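Local coordinates for protein phosphonopyruvate hydrolase (Variovorax sp., PDB 2HJP) that hydrolyses 3-phosphonopyruvate to pyruvate and phosphate, breaking a phosphorus-carbon bond with the aid of a divalent metal ion such as magnesium, cobalt or manganese, at residues L58-H63 with P97-A102; A139-A144 with F150-R155; L210-Y215 with A221-L226. All coordinates share one frame; numbering follows the deposited sequence.

Contact 1 of 3, residues L58-H63 with P97-A102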
ATOM      1  N   LEU A  58      -4.919  11.743   6.923  1.00 26.04           N
ATOM      2  CA  LEU A  58      -4.900  10.645   5.975  1.00 26.61           C
ATOM      3  C   LEU A  58      -3.511  10.483   5.388  1.00 26.25           C
ATOM      4  O   LEU A  58      -2.868  11.470   5.048  1.00 23.32           O
ATOM      5  CB  LEU A  58      -5.890  10.964   4.855  1.00 29.36           C
ATOM      6  CG  LEU A  58      -6.154   9.840   3.880  1.00 31.28           C
ATOM      7  CD1 LEU A  58      -7.116   8.761   4.500  1.00 30.98           C
ATOM      8  CD2 LEU A  58      -6.722  10.495   2.649  1.00 30.24           C
ATOM      9  N   SER A  59      -3.015   9.260   5.300  1.00 24.46           N
ATOM     10  CA  SER A  59      -1.702   9.034   4.716  1.00 24.88           C
ATOM     11  C   SER A  59      -1.538   9.606   3.274  1.00 23.81           C
ATOM     12  O   SER A  59      -2.437   9.550   2.472  1.00 22.24           O
ATOM     13  CB  SER A  59      -1.464   7.526   4.703  1.00 26.06           C
ATOM     14  OG  SER A  59      -0.584   7.118   3.665  1.00 32.37           O
ATOM     15  N   MET A  60      -0.382  10.143   2.942  1.00 23.03           N
ATOM     16  CA  MET A  60      -0.196  10.659   1.587  1.00 24.53           C
ATOM     17  C   MET A  60      -0.267   9.496   0.570  1.00 23.00           C
ATOM     18  O   MET A  60      -0.711   9.664  -0.532  1.00 19.98           O
ATOM     19  CB  MET A  60       1.169  11.309   1.414  1.00 25.94           C
ATOM     20  CG  MET A  60       1.258  11.869   0.074  1.00 31.49           C
ATOM     21  SD  MET A  60       2.663  11.258  -0.713  1.00 42.77           S
ATOM     22  CE  MET A  60       3.525  12.693  -0.428  1.00 35.81           C
ATOM     23  N   SER A  61       0.263   8.340   0.969  1.00 19.04           N
ATOM     24  CA  SER A  61       0.233   7.158   0.113  1.00 20.56           C
ATOM     25  C   SER A  61      -1.236   6.735  -0.263  1.00 18.50           C
ATOM     26  O   SER A  61      -1.557   6.343  -1.413  1.00 16.85           O
ATOM     27  CB  SER A  61       0.978   6.058   0.866  1.00 21.05           C
ATOM     28  OG  SER A  61       0.923   4.887   0.127  1.00 29.44           O
ATOM     29  N   THR A  62      -2.146   6.866   0.684  1.00 18.07           N
ATOM     30  CA  THR A  62      -3.504   6.487   0.407  1.00 17.75           C
ATOM     31  C   THR A  62      -4.033   7.415  -0.702  1.00 15.93           C
ATOM     32  O   THR A  62      -4.662   6.949  -1.657  1.00 16.50           O
ATOM     33  CB  THR A  62      -4.364   6.583   1.660  1.00 19.17           C
ATOM     34  OG1 THR A  62      -3.938   5.560   2.584  1.00 21.80           O
ATOM     35  CG2 THR A  62      -5.834   6.388   1.337  1.00 17.06           C
ATOM     36  N   HIS A  63      -3.715   8.696  -0.604  1.00 13.87           N
ATOM     37  CA  HIS A  63      -4.198   9.605  -1.602  1.00 14.91           C
ATOM     38  C   HIS A  63      -3.515   9.405  -2.990  1.00 15.03           C
ATOM     39  O   HIS A  63      -4.197   9.285  -4.055  1.00 15.49           O
ATOM     40  CB  HIS A  63      -4.049  11.048  -1.080  1.00 12.21           C
ATOM     41  CG  HIS A  63      -4.513  12.091  -2.064  1.00 14.36           C
ATOM     42  ND1 HIS A  63      -3.677  12.687  -2.982  1.00 12.19           N
ATOM     43  CD2 HIS A  63      -5.751  12.599  -2.294  1.00 14.08           C
ATOM     44  CE1 HIS A  63      -4.367  13.516  -3.746  1.00 15.21           C
ATOM     45  NE2 HIS A  63      -5.634  13.483  -3.356  1.00 15.30           N
ATOM     46  N   PRO A  97       6.732  14.490  -8.899  1.00 18.11           N
ATOM     47  CA  PRO A  97       6.967  13.503  -9.948  1.00 18.44           C
ATOM     48  C   PRO A  97       6.132  12.217  -9.650  1.00 18.16           C
ATOM     49  O   PRO A  97       5.755  11.519 -10.567  1.00 19.61           O
ATOM     50  CB  PRO A  97       8.504  13.250  -9.877  1.00 18.72           C
ATOM     51  CG  PRO A  97       9.044  14.501  -9.230  1.00 17.95           C
ATOM     52  CD  PRO A  97       7.967  14.913  -8.233  1.00 19.27           C
ATOM     53  N   GLN A  98       5.860  11.914  -8.382  1.00 15.01           N
ATOM     54  CA  GLN A  98       5.017  10.737  -8.099  1.00 16.62           C
ATOM     55  C   GLN A  98       3.573  10.929  -8.534  1.00 15.58           C
ATOM     56  O   GLN A  98       2.996  10.023  -9.122  1.00 14.73           O
ATOM     57  CB  GLN A  98       5.049  10.364  -6.632  1.00 17.40           C
ATOM     58  CG  GLN A  98       6.393   9.813  -6.242  1.00 17.65           C
ATOM     59  CD  GLN A  98       6.466   9.595  -4.751  1.00 22.15           C
ATOM     60  OE1 GLN A  98       7.000  10.439  -3.981  1.00 24.99           O
ATOM     61  NE2 GLN A  98       5.913   8.494  -4.320  1.00 21.21           N
ATOM     62  N   TYR A  99       3.031  12.114  -8.292  1.00 15.43           N
ATOM     63  CA  TYR A  99       1.649  12.436  -8.728  1.00 18.36           C
ATOM     64  C   TYR A  99       1.585  12.465 -10.273  1.00 17.33           C
ATOM     65  O   TYR A  99       0.682  11.891 -10.882  1.00 16.57           O
ATOM     66  CB  TYR A  99       1.201  13.744  -8.121  1.00 18.21           C
ATOM     67  CG  TYR A  99       0.602  13.521  -6.777  1.00 17.29           C
ATOM     68  CD1 TYR A  99      -0.754  13.186  -6.649  1.00 16.47           C
ATOM     69  CD2 TYR A  99       1.411  13.536  -5.613  1.00 16.09           C
ATOM     70  CE1 TYR A  99      -1.304  12.844  -5.374  1.00 15.45           C
ATOM     71  CE2 TYR A  99       0.856  13.205  -4.329  1.00 17.09           C
ATOM     72  CZ  TYR A  99      -0.498  12.870  -4.215  1.00 18.07           C
ATOM     73  OH  TYR A  99      -1.033  12.704  -2.926  1.00 15.65           O
ATOM     74  N   GLU A 100       2.597  13.065 -10.906  1.00 17.02           N
ATOM     75  CA  GLU A 100       2.667  13.066 -12.383  1.00 17.25           C
ATOM     76  C   GLU A 100       2.736  11.636 -12.918  1.00 17.74           C
ATOM     77  O   GLU A 100       1.943  11.228 -13.785  1.00 16.71           O
ATOM     78  CB  GLU A 100       3.900  13.841 -12.872  1.00 17.90           C
ATOM     79  CG  GLU A 100       3.915  13.993 -14.408  1.00 21.11           C
ATOM     80  CD  GLU A 100       5.041  14.920 -14.878  1.00 20.49           C
ATOM     81  OE1 GLU A 100       5.924  15.248 -14.064  1.00 25.63           O
ATOM     82  OE2 GLU A 100       5.063  15.307 -16.060  1.00 24.61           O
ATOM     83  N   ALA A 101       3.633  10.837 -12.346  1.00 18.17           N
ATOM     84  CA  ALA A 101       3.748   9.456 -12.780  1.00 18.64           C
ATOM     85  C   ALA A 101       2.458   8.681 -12.503  1.00 18.99           C
ATOM     86  O   ALA A 101       2.159   7.743 -13.273  1.00 17.68           O
ATOM     87  CB  ALA A 101       4.937   8.770 -12.099  1.00 17.85           C
ATOM     88  N   ALA A 102       1.704   9.051 -11.452  1.00 17.04           N
ATOM     89  CA  ALA A 102       0.412   8.375 -11.143  1.00 17.71           C
ATOM     90  C   ALA A 102      -0.668   8.697 -12.234  1.00 18.24           C
ATOM     91  O   ALA A 102      -1.710   8.020 -12.332  1.00 17.69           O
ATOM     92  CB  ALA A 102      -0.107   8.799  -9.727  1.00 16.24           C
TER
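The side chains of His63 and Tyr99 run at about a right angle to each other and meet through one polar contact: Tyr99 OH lies 2.6 Å from His63 ND1. The hydroxyl sits at the edge of the imidazole, near its plane, and the hydrogen bond is fairly straight at 162°; either atom could be the donor. The rings meet rim to rim rather than stacking, their planes tilted by 40°, and Tyr99 CE1 comes to 3.4 Å from His63 ND1. A first torsion of 179° swings the His63 ring out from the first turn of its helix, away from the backbone N and toward the phenol. The two side chains together span the 9.6 Å between the CA atoms of His63 and Tyr99. Met60 flanks the pair, its CG 3.9 Å from Tyr99 OH, and its bent thioether approaches the phenol obliquely.

The imidazole is gripped at both nitrogens, because His63 NE2 is also hydrogen-bonded to the carbonyl oxygen of Gly41, which fixes the ring's rotation. Here the buried Tyr-His pair joins two neighbouring outer helices of the TIM barrel, 60-71 and 89-102, and lies in the second shell of the active site, close to the magnesium ligand Asp81 and the substrate-binding Gly43.

Contact 2 of 3, residues A139-A144 with F150-R155. With PPR (phosphonopyruvate), chain G.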
ATOM      1  N   ALA A 139       8.122  26.849  -7.212  1.00 17.77           N
ATOM      2  CA  ALA A 139       9.255  26.716  -8.156  1.00 16.60           C
ATOM      3  C   ALA A 139       9.786  25.267  -8.112  1.00 18.33           C
ATOM      4  O   ALA A 139      10.165  24.709  -9.151  1.00 19.40           O
ATOM      5  CB  ALA A 139      10.392  27.728  -7.800  1.00 17.38           C
ATOM      6  N   ALA A 140       9.829  24.665  -6.910  1.00 18.48           N
ATOM      7  CA  ALA A 140      10.264  23.244  -6.792  1.00 16.36           C
ATOM      8  C   ALA A 140       9.291  22.329  -7.572  1.00 17.56           C
ATOM      9  O   ALA A 140       9.733  21.341  -8.203  1.00 17.07           O
ATOM     10  CB  ALA A 140      10.311  22.790  -5.297  1.00 15.90           C
ATOM     11  N   ALA A 141       7.982  22.629  -7.514  1.00 16.47           N
ATOM     12  CA  ALA A 141       7.010  21.817  -8.195  1.00 15.96           C
ATOM     13  C   ALA A 141       7.179  21.934  -9.685  1.00 17.42           C
ATOM     14  O   ALA A 141       7.158  20.904 -10.386  1.00 16.16           O
ATOM     15  CB  ALA A 141       5.555  22.208  -7.800  1.00 17.08           C
ATOM     16  N   THR A 142       7.314  23.173 -10.193  1.00 16.25           N
ATOM     17  CA  THR A 142       7.498  23.322 -11.630  1.00 18.32           C
ATOM     18  C   THR A 142       8.840  22.784 -12.108  1.00 18.86           C
ATOM     19  O   THR A 142       8.944  22.331 -13.244  1.00 18.15           O
ATOM     20  CB  THR A 142       7.324  24.781 -12.143  1.00 19.03           C
ATOM     21  OG1 THR A 142       8.313  25.638 -11.525  1.00 19.63           O
ATOM     22  CG2 THR A 142       5.864  25.271 -11.856  1.00 18.09           C
ATOM     23  N   ALA A 143       9.864  22.848 -11.261  1.00 19.80           N
ATOM     24  CA  ALA A 143      11.196  22.278 -11.610  1.00 18.49           C
ATOM     25  C   ALA A 143      11.098  20.719 -11.656  1.00 19.73           C
ATOM     26  O   ALA A 143      11.719  20.053 -12.499  1.00 17.74           O
ATOM     27  CB  ALA A 143      12.266  22.669 -10.516  1.00 17.98           C
ATOM     28  N   ALA A 144      10.330  20.142 -10.740  1.00 18.02           N
ATOM     29  CA  ALA A 144      10.215  18.682 -10.648  1.00 19.13           C
ATOM     30  C   ALA A 144       9.366  17.986 -11.726  1.00 20.27           C
ATOM     31  O   ALA A 144       9.583  16.810 -12.010  1.00 21.75           O
ATOM     32  CB  ALA A 144       9.691  18.296  -9.236  1.00 17.16           C
ATOM     33  N   PHE A 150       1.953  19.517 -17.705  1.00 22.27           N
ATOM     34  CA  PHE A 150       1.401  19.204 -16.376  1.00 21.61           C
ATOM     35  C   PHE A 150       1.230  20.571 -15.694  1.00 21.92           C
ATOM     36  O   PHE A 150       2.129  21.378 -15.745  1.00 22.63           O
ATOM     37  CB  PHE A 150       2.428  18.401 -15.596  1.00 19.35           C
ATOM     38  CG  PHE A 150       2.041  18.110 -14.163  1.00 20.68           C
ATOM     39  CD1 PHE A 150       1.296  16.943 -13.839  1.00 20.46           C
ATOM     40  CD2 PHE A 150       2.524  18.910 -13.125  1.00 18.45           C
ATOM     41  CE1 PHE A 150       1.057  16.585 -12.484  1.00 20.76           C
ATOM     42  CE2 PHE A 150       2.289  18.555 -11.781  1.00 21.11           C
ATOM     43  CZ  PHE A 150       1.557  17.391 -11.472  1.00 19.85           C
ATOM     44  N   VAL A 151       0.124  20.766 -14.992  1.00 19.64           N
ATOM     45  CA  VAL A 151      -0.247  22.041 -14.418  1.00 18.53           C
ATOM     46  C   VAL A 151      -0.064  22.206 -12.935  1.00 19.04           C
ATOM     47  O   VAL A 151      -0.543  21.388 -12.168  1.00 18.59           O
ATOM     48  CB  VAL A 151      -1.765  22.283 -14.776  1.00 18.67           C
ATOM     49  CG1 VAL A 151      -2.308  23.504 -14.115  1.00 17.97           C
ATOM     50  CG2 VAL A 151      -1.885  22.336 -16.288  1.00 18.85           C
ATOM     51  N   VAL A 152       0.582  23.299 -12.530  1.00 18.28           N
ATOM     52  CA  VAL A 152       0.766  23.542 -11.121  1.00 17.90           C
ATOM     53  C   VAL A 152      -0.100  24.719 -10.694  1.00 18.41           C
ATOM     54  O   VAL A 152       0.088  25.849 -11.147  1.00 15.56           O
ATOM     55  CB  VAL A 152       2.238  23.842 -10.854  1.00 19.59           C
ATOM     56  CG1 VAL A 152       2.426  24.286  -9.391  1.00 18.17           C
ATOM     57  CG2 VAL A 152       3.078  22.632 -11.262  1.00 18.47           C
ATOM     58  N   ILE A 153      -1.031  24.437  -9.792  1.00 17.61           N
ATOM     59  CA  ILE A 153      -2.005  25.396  -9.297  1.00 15.69           C
ATOM     60  C   ILE A 153      -1.704  25.754  -7.878  1.00 17.02           C
ATOM     61  O   ILE A 153      -1.600  24.882  -7.015  1.00 15.75           O
ATOM     62  CB  ILE A 153      -3.459  24.785  -9.381  1.00 17.06           C
ATOM     63  CG1 ILE A 153      -3.744  24.356 -10.843  1.00 15.01           C
ATOM     64  CG2 ILE A 153      -4.566  25.817  -8.940  1.00 16.55           C
ATOM     65  CD1 ILE A 153      -4.944  23.429 -11.018  1.00 14.50           C
ATOM     66  N   ALA A 154      -1.551  27.063  -7.634  1.00 17.23           N
ATOM     67  CA  ALA A 154      -1.278  27.532  -6.292  1.00 18.60           C
ATOM     68  C   ALA A 154      -2.589  28.030  -5.683  1.00 18.35           C
ATOM     69  O   ALA A 154      -3.296  28.892  -6.239  1.00 17.89           O
ATOM     70  CB  ALA A 154      -0.269  28.679  -6.335  1.00 19.30           C
ATOM     71  N   ARG A 155      -2.857  27.533  -4.502  1.00 17.92           N
ATOM     72  CA  ARG A 155      -4.040  27.939  -3.793  1.00 16.81           C
ATOM     73  C   ARG A 155      -3.713  28.942  -2.715  1.00 17.75           C
ATOM     74  O   ARG A 155      -2.859  28.709  -1.843  1.00 19.18           O
ATOM     75  CB  ARG A 155      -4.734  26.691  -3.248  1.00 16.23           C
ATOM     76  CG  ARG A 155      -5.765  26.957  -2.167  1.00 16.84           C
ATOM     77  CD  ARG A 155      -6.533  25.646  -1.801  1.00 18.76           C
ATOM     78  NE  ARG A 155      -7.171  25.761  -0.489  1.00 24.40           N
ATOM     79  CZ  ARG A 155      -8.080  24.925   0.022  1.00 26.63           C
ATOM     80  NH1 ARG A 155      -8.500  23.893  -0.685  1.00 27.77           N
ATOM     81  NH2 ARG A 155      -8.531  25.096   1.273  1.00 27.33           N
TER
HETATM   82  C1  PPR G 291     -10.790  19.582  -1.051  1.00 20.18           C
HETATM   83  O1  PPR G 291     -11.829  19.269  -1.765  1.00 17.46           O
HETATM   84  O2' PPR G 291     -10.123  18.798  -0.430  1.00 17.68           O
HETATM   85  C2  PPR G 291     -10.453  21.043  -1.067  1.00 21.75           C
HETATM   86  C3  PPR G 291     -11.303  22.106  -1.164  1.00 23.63           C
HETATM   87  O2  PPR G 291      -9.144  21.272  -0.954  1.00 18.90           O
HETATM   88  P   PPR G 291     -11.929  22.501   0.540  1.00 26.69           P
HETATM   89  O1P PPR G 291     -10.653  22.924   1.320  1.00 25.43           O
HETATM   90  O2P PPR G 291     -12.591  21.200   1.069  1.00 26.79           O
HETATM   91  O3P PPR G 291     -12.818  23.638   0.352  1.00 26.75           O
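Phosphonate oxygen O1P of the bound phosphonopyruvate is held by both terminal nitrogens of Arg155: NH2 lies 3.0 Å and NH1 3.1 Å from O1P. Both bonds are moderately bent. The same NH1 also reaches the ligand's O2, at 2.7 Å, but the angle of 117° makes that bond weak. O2 lies at the edge of the guanidinium, near its plane; one guanidinium thus reaches both the phosphonate and, weakly, the oxygen on C2. The arginine chain is extended from CG to NE and leaves the strand with CG anti to the backbone N (chi1 164°), which carries the charge far from the backbone. Glu157 pairs with Arg155 NE in a salt bridge and would hold the guanidinium's orientation, while nearby Arg188 joins Arg155 in binding the anionic substrate.

Three residues earlier, the strand turns Val152 the other way, toward helix 131-144. Here the fit is wholly apolar. Each methyl of Val152 meets a different residue of the helix: CG1 lies 4.1 Å from Ala141 CB, and CG2 meets Thr142 CG2 at 3.9 Å. The threonine and valine side chains cross at about a right angle, and Ala141 offers a single methyl to CG1. Ile138 of the same helix and Ile107 of the adjoining strand also touch Val152.

The arrangement is that of an alpha/beta barrel: a parallel strand whose outer face packs on the preceding helix, and whose C-terminal end, the catalytic end of a TIM barrel, delivers a substrate-binding arginine to the active site of a PEP mutase/isocitrate lyase superfamily enzyme.

Contact 3 of 3, residues L210-Y215 with A221-L226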
ATOM      1  N   LEU A 210     -11.915  28.652  -9.097  1.00 16.13           N
ATOM      2  CA  LEU A 210     -12.875  28.817  -7.993  1.00 17.32           C
ATOM      3  C   LEU A 210     -13.449  27.467  -7.501  1.00 17.20           C
ATOM      4  O   LEU A 210     -13.667  26.515  -8.307  1.00 17.26           O
ATOM      5  CB  LEU A 210     -14.069  29.704  -8.450  1.00 19.84           C
ATOM      6  CG  LEU A 210     -13.757  31.109  -9.004  1.00 18.34           C
ATOM      7  CD1 LEU A 210     -14.997  31.908  -9.385  1.00 18.22           C
ATOM      8  CD2 LEU A 210     -12.984  31.850  -7.871  1.00 18.47           C
ATOM      9  N   VAL A 211     -13.717  27.378  -6.211  1.00 16.44           N
ATOM     10  CA  VAL A 211     -14.355  26.190  -5.604  1.00 17.08           C
ATOM     11  C   VAL A 211     -15.517  26.850  -4.851  1.00 17.29           C
ATOM     12  O   VAL A 211     -15.394  27.195  -3.668  1.00 19.21           O
ATOM     13  CB  VAL A 211     -13.386  25.515  -4.607  1.00 15.85           C
ATOM     14  CG1 VAL A 211     -14.023  24.194  -4.028  1.00 15.47           C
ATOM     15  CG2 VAL A 211     -12.020  25.307  -5.288  1.00 17.73           C
ATOM     16  N   PRO A 212     -16.634  27.073  -5.533  1.00 18.65           N
ATOM     17  CA  PRO A 212     -17.845  27.725  -5.008  1.00 18.98           C
ATOM     18  C   PRO A 212     -18.724  26.980  -4.030  1.00 20.41           C
ATOM     19  O   PRO A 212     -19.870  27.338  -3.878  1.00 19.71           O
ATOM     20  CB  PRO A 212     -18.616  28.072  -6.274  1.00 18.45           C
ATOM     21  CG  PRO A 212     -18.342  26.863  -7.164  1.00 20.13           C
ATOM     22  CD  PRO A 212     -16.862  26.562  -6.912  1.00 19.26           C
ATOM     23  N   THR A 213     -18.163  25.957  -3.369  1.00 20.66           N
ATOM     24  CA  THR A 213     -18.901  25.116  -2.429  1.00 22.28           C
ATOM     25  C   THR A 213     -19.690  25.852  -1.396  1.00 21.74           C
ATOM     26  O   THR A 213     -20.846  25.486  -1.173  1.00 19.93           O
ATOM     27  CB  THR A 213     -17.943  24.161  -1.691  1.00 24.50           C
ATOM     28  OG1 THR A 213     -17.251  23.413  -2.675  1.00 25.96           O
ATOM     29  CG2 THR A 213     -18.693  23.213  -0.727  1.00 22.98           C
ATOM     30  N   ALA A 214     -19.086  26.889  -0.791  1.00 22.21           N
ATOM     31  CA  ALA A 214     -19.734  27.663   0.263  1.00 24.84           C
ATOM     32  C   ALA A 214     -20.688  28.737  -0.265  1.00 25.66           C
ATOM     33  O   ALA A 214     -21.554  29.228   0.462  1.00 26.07           O
ATOM     34  CB  ALA A 214     -18.687  28.304   1.144  1.00 24.91           C
ATOM     35  N   TYR A 215     -20.525  29.109  -1.534  1.00 25.24           N
ATOM     36  CA  TYR A 215     -21.377  30.143  -2.125  1.00 23.82           C
ATOM     37  C   TYR A 215     -21.968  29.545  -3.404  1.00 25.69           C
ATOM     38  O   TYR A 215     -21.670  30.006  -4.525  1.00 24.91           O
ATOM     39  CB  TYR A 215     -20.506  31.442  -2.357  1.00 23.15           C
ATOM     40  CG  TYR A 215     -19.073  31.280  -2.952  1.00 22.45           C
ATOM     41  CD1 TYR A 215     -18.008  30.748  -2.212  1.00 23.10           C
ATOM     42  CD2 TYR A 215     -18.832  31.609  -4.296  1.00 23.97           C
ATOM     43  CE1 TYR A 215     -16.723  30.521  -2.825  1.00 24.14           C
ATOM     44  CE2 TYR A 215     -17.622  31.409  -4.898  1.00 24.67           C
ATOM     45  CZ  TYR A 215     -16.556  30.848  -4.177  1.00 24.79           C
ATOM     46  OH  TYR A 215     -15.399  30.568  -4.917  1.00 26.66           O
ATOM     47  N   ALA A 221     -22.988  30.038 -15.225  1.00 21.65           N
ATOM     48  CA  ALA A 221     -23.228  31.164 -16.139  1.00 20.76           C
ATOM     49  C   ALA A 221     -22.640  32.406 -15.453  1.00 21.34           C
ATOM     50  O   ALA A 221     -22.051  33.270 -16.118  1.00 20.03           O
ATOM     51  CB  ALA A 221     -24.739  31.316 -16.410  1.00 21.02           C
ATOM     52  N   ASP A 222     -22.768  32.497 -14.132  1.00 19.56           N
ATOM     53  CA  ASP A 222     -22.187  33.644 -13.477  1.00 21.39           C
ATOM     54  C   ASP A 222     -20.634  33.575 -13.611  1.00 21.32           C
ATOM     55  O   ASP A 222     -19.969  34.592 -13.786  1.00 20.53           O
ATOM     56  CB  ASP A 222     -22.536  33.692 -11.985  1.00 21.51           C
ATOM     57  CG  ASP A 222     -24.004  33.942 -11.740  1.00 23.32           C
ATOM     58  OD1 ASP A 222     -24.644  34.536 -12.628  1.00 23.02           O
ATOM     59  OD2 ASP A 222     -24.485  33.534 -10.669  1.00 24.69           O
ATOM     60  N   ILE A 223     -20.070  32.369 -13.490  1.00 21.30           N
ATOM     61  CA  ILE A 223     -18.615  32.236 -13.552  1.00 21.17           C
ATOM     62  C   ILE A 223     -18.124  32.449 -14.975  1.00 20.19           C
ATOM     63  O   ILE A 223     -17.096  33.018 -15.157  1.00 19.02           O
ATOM     64  CB  ILE A 223     -18.165  30.861 -13.008  1.00 19.21           C
ATOM     65  CG1 ILE A 223     -18.371  30.884 -11.466  1.00 22.43           C
ATOM     66  CG2 ILE A 223     -16.638  30.614 -13.233  1.00 18.80           C
ATOM     67  CD1 ILE A 223     -18.365  29.511 -10.795  1.00 22.71           C
ATOM     68  N   ALA A 224     -18.849  31.974 -15.968  1.00 20.71           N
ATOM     69  CA  ALA A 224     -18.447  32.170 -17.377  1.00 21.97           C
ATOM     70  C   ALA A 224     -18.264  33.671 -17.665  1.00 22.24           C
ATOM     71  O   ALA A 224     -17.416  34.029 -18.463  1.00 23.13           O
ATOM     72  CB  ALA A 224     -19.507  31.607 -18.352  1.00 20.66           C
ATOM     73  N   ALA A 225     -19.060  34.508 -16.993  1.00 20.40           N
ATOM     74  CA  ALA A 225     -19.031  35.953 -17.136  1.00 22.17           C
ATOM     75  C   ALA A 225     -17.724  36.565 -16.575  1.00 22.69           C
ATOM     76  O   ALA A 225     -17.459  37.747 -16.767  1.00 22.65           O
ATOM     77  CB  ALA A 225     -20.216  36.556 -16.403  1.00 21.66           C
ATOM     78  N   LEU A 226     -16.948  35.757 -15.847  1.00 21.28           N
ATOM     79  CA  LEU A 226     -15.693  36.195 -15.256  1.00 21.28           C
ATOM     80  C   LEU A 226     -14.617  35.622 -16.199  1.00 21.78           C
ATOM     81  O   LEU A 226     -14.159  34.438 -16.065  1.00 19.89           O
ATOM     82  CB  LEU A 226     -15.588  35.617 -13.814  1.00 22.80           C
ATOM     83  CG  LEU A 226     -16.821  35.844 -12.897  1.00 21.99           C
ATOM     84  CD1 LEU A 226     -16.693  35.082 -11.538  1.00 21.34           C
ATOM     85  CD2 LEU A 226     -17.003  37.340 -12.662  1.00 22.29           C
TER
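Leu210 CD1 is the bump of this contact, and it enters a shallow hollow between Ile223 and Leu226. One wall is Ile223 CG1, 4.1 Å from Leu210 CD1; the other is Leu226 CD1, at 4.2 Å from the same methyl. The two walls receive it differently: the side chains of Leu210 and Ile223 slide past each other in opposite directions, whereas Leu226 crosses Leu210 at about a right angle. With chi1 at -56°, Leu210 has CG anti to its carbonyl carbon, which turns the branched end toward Ile223 and Leu226.

A second, looser step follows along the chain. Ile223 extends CD1 beyond the leucine toward the proline ring, and Pro212 CG lies 4.5 Å from Ile223 CD1. The isoleucine thus bridges the strand end and the loop after it. Pro212 also meets Tyr215 within its own turn, its CA above one face of the Tyr215 ring, offset toward the rim.

The cluster links the end of strand 208-210 to helix 220-224. Strand 229-234 lies against it, Val229 touching Leu210 and Ile223, and Val232 touching Pro212 and Ile223; helix 193-201 adds Ile195 against Leu210 and Leu196 against Leu226.

Overall arrangement
From the N terminus, contact 1 comes first: across 33 intervening residues that include strand 78-81, it joins helix 60-71 to helix 89-102. Contact 2 follows, closing the short turn from helix 131-144 to strand 151-156. Contact 3 closes a somewhat longer connection farther on, joining the end of strand 208-210 and the loop after it to helix 220-224 and the residues just beyond. The three are in series, none nested or crossing. Contacts 1 and 2 touch, through Pro97 against Ala144 and Glu100 against Phe150, so helices 89-102 and 131-144 and the start of strand 151-156 meet there. Contact 3 lies across the chain's centre from contact 1, their own centres about 28 Å apart.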